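Local coordinates for 2S Albumin protein (Dolichos, PDB 6IX1), which probably serves as a seed storage protein with a hemopexin-type fold and may bind small ligands, at residues Arg140-Tyr143 against Asp144-Gln147; Val209-Ile212 against Leu213-Trp216. One frame throughout, in Å; residues are numbered along the deposited sequence. Where two conformers were deposited one is given.

How the contacts relate
Each sheet of the chain is built of antiparallel strands, and a short helix follows its last strand, as in a four-bladed hemopexin propeller. Contact 1 comes first along the chain: residues 140-147 run off the end of strand 137-142 and turn back toward strand 148-149, closing a short loop in the third sheet. Contact 2 follows in series, where residues 209-216 run from strand 204-211, the last of the fourth sheet, into helix 212-215. Neither encloses nor crosses the other. Both are local turns on opposite sides of the chain's centre, their nearest atoms about 21 Å apart, and each ties a strand end to what follows it.

Contact 1. Residues Arg140-Tyr143 against Asp144-Gln147; sequences RIAY and DSKQ. With SO4 (sulfate ion), chain E.
Two backbone bonds draw the turn closed between Ala142 and residues Lys146 and Gln147. Ala142 N donates to Gln147 O over 3.0 Å in a nearly straight bond (169° at the hydrogen), while Lys146 N returns a weak, bent bond to Ala142 O. Ile141 adds a CH...O contact, its CA lying 3.5 Å from the same Gln147 O.

Two side-chain oxygens bond to backbone N-H groups of the turn. Ser145 OG, held between its own backbone N and carbonyl carbon (chi1 60°), accepts from Gln147 N at 3.2 Å, which makes an ST turn. Asp144 OD1 takes Ser145 N at 2.9 Å, from above the carboxylate plane.

Carbon atoms lie against oxygens across the bend. Ala142 CB sits 3.5 Å from Ser145 OG, and Ile141 CG1 packs against Gln147 O while its CD1 continues toward Lys146 O.

Two side chains leave the bend. With chi1 at 68°, the Tyr143 ring stands obliquely by the next peptide, CD1 3.3 Å from Asp144 N, and its hydroxyl bonds Glu69. Lys146 runs out extended beyond CG to Met105 O, its CG brushing Tyr143 O.

At the start of the segment, Arg140 holds a sulfate, probably from the crystallisation liquor: NE (2.8 Å) and NH1 (3.0 Å) both reach sulfate O4 at the edge of the guanidinium. Arg140 NH2 binds Val149 O; the hydroxyls of Tyr131 and Tyr138 and the backbone N of Gly199 also bond the sulfate.

The two Ala142 bonds and the ST turn make the connection of a beta hairpin between antiparallel strands 137-142 and 148-149 of a hemopexin repeat.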
loop_
_atom_site.group_PDB
_atom_site.type_symbol
_atom_site.label_atom_id
_atom_site.label_comp_id
_atom_site.label_asym_id
_atom_site.label_seq_id
_atom_site.Cartn_x
_atom_site.Cartn_y
_atom_site.Cartn_z
ATOM N N ARG A 140 10.705 4.451 -7.716
ATOM C CA ARG A 140 9.449 5.058 -8.123
ATOM C C ARG A 140 9.096 4.654 -9.531
ATOM O O ARG A 140 9.982 4.722 -10.405
ATOM C CB ARG A 140 9.540 6.572 -8.112
ATOM C CG ARG A 140 10.177 7.291 -6.948
ATOM C CD ARG A 140 10.946 8.425 -7.531
ATOM N NE ARG A 140 12.080 8.768 -6.744
ATOM C CZ ARG A 140 13.347 8.526 -7.017
ATOM N NH1 ARG A 140 14.214 9.078 -6.215
ATOM N NH2 ARG A 140 13.767 7.963 -8.129
ATOM N N ILE A 141 7.840 4.310 -9.728
ATOM C CA ILE A 141 7.322 4.039 -11.078
ATOM C C ILE A 141 6.266 5.082 -11.407
ATOM O O ILE A 141 5.460 5.400 -10.553
ATOM C CB ILE A 141 6.898 2.585 -11.207
ATOM C CG1 ILE A 141 6.716 2.161 -12.655
ATOM C CG2 ILE A 141 5.680 2.337 -10.351
ATOM C CD1 ILE A 141 6.974 0.728 -12.877
ATOM N N ALA A 142 6.238 5.508 -12.648
ATOM C CA ALA A 142 5.106 6.296 -13.176
ATOM C C ALA A 142 4.154 5.267 -13.743
ATOM O O ALA A 142 4.484 4.529 -14.659
ATOM C CB ALA A 142 5.588 7.260 -14.236
ATOM N N TYR A 143 2.949 5.117 -13.167
ATOM C CA TYR A 143 2.075 3.963 -13.490
ATOM C C TYR A 143 1.576 4.019 -14.922
ATOM O O TYR A 143 1.213 3.022 -15.436
ATOM C CB TYR A 143 0.964 3.747 -12.472
ATOM C CG TYR A 143 -0.103 4.817 -12.449
ATOM C CD1 TYR A 143 -1.074 4.914 -13.444
ATOM C CD2 TYR A 143 -0.115 5.779 -11.472
ATOM C CE1 TYR A 143 -2.009 5.923 -13.459
ATOM C CE2 TYR A 143 -1.052 6.752 -11.432
ATOM C CZ TYR A 143 -2.011 6.848 -12.435
ATOM O OH TYR A 143 -2.930 7.838 -12.424
ATOM N N ASP A 144 1.459 5.246 -15.470
ATOM C CA ASP A 144 0.799 5.380 -16.782
ATOM C C ASP A 144 1.758 5.099 -17.908
ATOM O O ASP A 144 1.402 4.430 -18.816
ATOM C CB ASP A 144 0.189 6.769 -16.924
ATOM C CG ASP A 144 1.080 7.980 -16.772
ATOM O OD1 ASP A 144 2.208 7.822 -16.228
ATOM O OD2 ASP A 144 0.627 9.052 -17.173
ATOM N N SER A 145 2.975 5.567 -17.819
ATOM C CA SER A 145 4.017 5.224 -18.815
ATOM C C SER A 145 4.752 3.945 -18.446
ATOM O O SER A 145 5.418 3.392 -19.346
ATOM C CB SER A 145 5.069 6.272 -18.856
ATOM O OG SER A 145 5.713 6.410 -17.584
ATOM N N LYS A 146 4.590 3.458 -17.241
ATOM C CA LYS A 146 5.346 2.309 -16.706
ATOM C C LYS A 146 6.853 2.515 -16.716
ATOM O O LYS A 146 7.575 1.533 -16.676
ATOM C CB LYS A 146 4.873 0.994 -17.328
ATOM C CG LYS A 146 3.391 0.664 -17.077
ATOM C CD LYS A 146 3.047 -0.625 -17.759
ATOM C CE LYS A 146 1.671 -1.117 -17.349
ATOM N NZ LYS A 146 1.411 -2.393 -18.013
ATOM N N GLN A 147 7.297 3.737 -16.705
ATOM C CA GLN A 147 8.719 4.073 -16.597
ATOM C C GLN A 147 9.155 4.014 -15.150
ATOM O O GLN A 147 8.459 4.497 -14.347
ATOM C CB GLN A 147 9.065 5.474 -17.115
ATOM C CG GLN A 147 8.865 5.640 -18.630
ATOM C CD GLN A 147 9.264 7.050 -19.013
ATOM O OE1 GLN A 147 10.291 7.542 -18.543
ATOM N NE2 GLN A 147 8.553 7.689 -19.924
HETATM S S SO4 E . 11.663 10.997 -3.801
HETATM O O1 SO4 E . 10.595 11.249 -4.847
HETATM O O2 SO4 E . 10.770 11.186 -2.655
HETATM O O3 SO4 E . 12.532 12.033 -4.030
HETATM O O4 SO4 E . 12.152 9.700 -4.064
#

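Contact 2. Residues Val209-Ile212 against Leu213-Trp216; sequences VRPI and LDGW
This is a local strand-to-helix junction: Pro211, at the N-cap position, ends strand 204-211 and helix 212-215 begins at once. Pro211 O accepts from Asp214 N at 3.0 Å, the donor standing 62° out of the carbonyl plane, and more weakly from Gly215 N. One residue on, Ile212 O receives Trp216 N at 2.8 Å, approached almost head-on to the carbonyl (169°), with a weak second bond from Gly215 N. The same oxygen lies in the plane of the Trp216 indole at its edge, 3.7 Å from Trp216 CD1.

Asp214 points OD2 at the proline ring, 3.2 Å from Pro211 CG, the two groups oblique. Arg210 folds back over the helix end: its CG lies between the backbone N and the carbonyl carbon (chi1 65°) and the chain bends at chi3, bringing Gly215 CA under one guanidinium face, 3.4 Å from its plane and offset toward its rim. A water joins Gly215 O, 2.9 Å away, to Arg210 NH1 by a weak bond. Replacing Arg210 with an alanine would probably uncover Gly215 and leave that water without its arginine partner.

Ile212 packs on Tyr191 of strand 190-195 and on Tyr3, and Trp216, just past the helix, meets Tyr184 and Tyr191 of the fourth sheet and Phe18 of strand 15-20 edge-to-face.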
loop_
_atom_site.group_PDB
_atom_site.type_symbol
_atom_site.label_atom_id
_atom_site.label_comp_id
_atom_site.label_asym_id
_atom_site.label_seq_id
_atom_site.Cartn_x
_atom_site.Cartn_y
_atom_site.Cartn_z
ATOM N N VAL A 209 6.621 7.237 15.866
ATOM C CA VAL A 209 6.448 5.787 15.593
ATOM C C VAL A 209 5.713 5.184 16.771
ATOM O O VAL A 209 6.101 5.445 17.960
ATOM C CB VAL A 209 7.787 5.096 15.347
ATOM C CG1 VAL A 209 7.558 3.631 15.138
ATOM C CG2 VAL A 209 8.545 5.727 14.172
ATOM N N ARG A 210 4.644 4.452 16.504
ATOM C CA ARG A 210 3.810 3.910 17.583
ATOM C C ARG A 210 3.101 2.673 17.100
ATOM O O ARG A 210 2.975 2.386 15.934
ATOM C CB ARG A 210 2.797 4.963 18.029
ATOM C CG ARG A 210 1.812 5.313 16.952
ATOM C CD ARG A 210 1.111 6.652 17.108
ATOM N NE ARG A 210 0.102 6.635 18.154
ATOM C CZ ARG A 210 -1.034 7.293 18.099
ATOM N NH1 ARG A 210 -1.406 7.961 17.019
ATOM N NH2 ARG A 210 -1.826 7.239 19.127
ATOM N N PRO A 211 2.607 1.847 18.047
ATOM C CA PRO A 211 1.840 0.669 17.689
ATOM C C PRO A 211 0.559 1.033 16.914
ATOM O O PRO A 211 -0.133 2.038 17.234
ATOM C CB PRO A 211 1.465 0.036 19.030
ATOM C CG PRO A 211 2.578 0.510 19.957
ATOM C CD PRO A 211 2.803 1.956 19.505
ATOM N N ILE A 212 0.292 0.280 15.878
ATOM C CA ILE A 212 -0.904 0.482 15.021
ATOM C C ILE A 212 -2.125 0.567 15.910
ATOM O O ILE A 212 -2.960 1.435 15.703
ATOM C CB ILE A 212 -1.008 -0.696 14.065
ATOM C CG1 ILE A 212 0.123 -0.672 13.011
ATOM C CG2 ILE A 212 -2.366 -0.663 13.369
ATOM C CD1 ILE A 212 0.325 -1.951 12.230
ATOM N N LEU A 213 -2.281 -0.381 16.857
ATOM C CA LEU A 213 -3.531 -0.429 17.648
ATOM C C LEU A 213 -3.651 0.761 18.582
ATOM O O LEU A 213 -4.751 1.031 19.076
ATOM C CB LEU A 213 -3.588 -1.769 18.342
ATOM C CG LEU A 213 -3.761 -2.948 17.400
ATOM C CD1 LEU A 213 -3.920 -4.209 18.232
ATOM C CD2 LEU A 213 -4.949 -2.714 16.471
ATOM N N ASP A 214 -2.594 1.492 18.851
ATOM C CA ASP A 214 -2.737 2.734 19.604
ATOM C C ASP A 214 -3.320 3.866 18.773
ATOM O O ASP A 214 -4.094 4.683 19.262
ATOM C CB ASP A 214 -1.414 3.115 20.252
ATOM C CG ASP A 214 -1.008 2.064 21.324
ATOM O OD1 ASP A 214 -1.858 1.387 21.877
ATOM O OD2 ASP A 214 0.147 1.877 21.576
ATOM N N GLY A 215 -2.912 3.940 17.515
ATOM C CA GLY A 215 -3.403 5.012 16.619
ATOM C C GLY A 215 -4.700 4.677 15.889
ATOM O O GLY A 215 -5.437 5.561 15.509
ATOM N N TRP A 216 -4.933 3.377 15.749
ATOM C CA TRP A 216 -6.078 2.803 14.981
ATOM C C TRP A 216 -6.829 1.793 15.838
ATOM O O TRP A 216 -6.885 0.606 15.556
ATOM C CB TRP A 216 -5.535 2.120 13.726
ATOM C CG TRP A 216 -4.901 3.103 12.776
ATOM C CD1 TRP A 216 -3.627 3.623 12.852
ATOM C CD2 TRP A 216 -5.435 3.591 11.546
ATOM N NE1 TRP A 216 -3.386 4.455 11.797
ATOM C CE2 TRP A 216 -4.469 4.447 10.962
ATOM C CE3 TRP A 216 -6.601 3.322 10.836
ATOM C CZ2 TRP A 216 -4.665 5.064 9.747
ATOM C CZ3 TRP A 216 -6.821 3.974 9.665
ATOM C CH2 TRP A 216 -5.875 4.821 9.112
HETATM O O HOH W 1 -4.559 8.240 15.976
#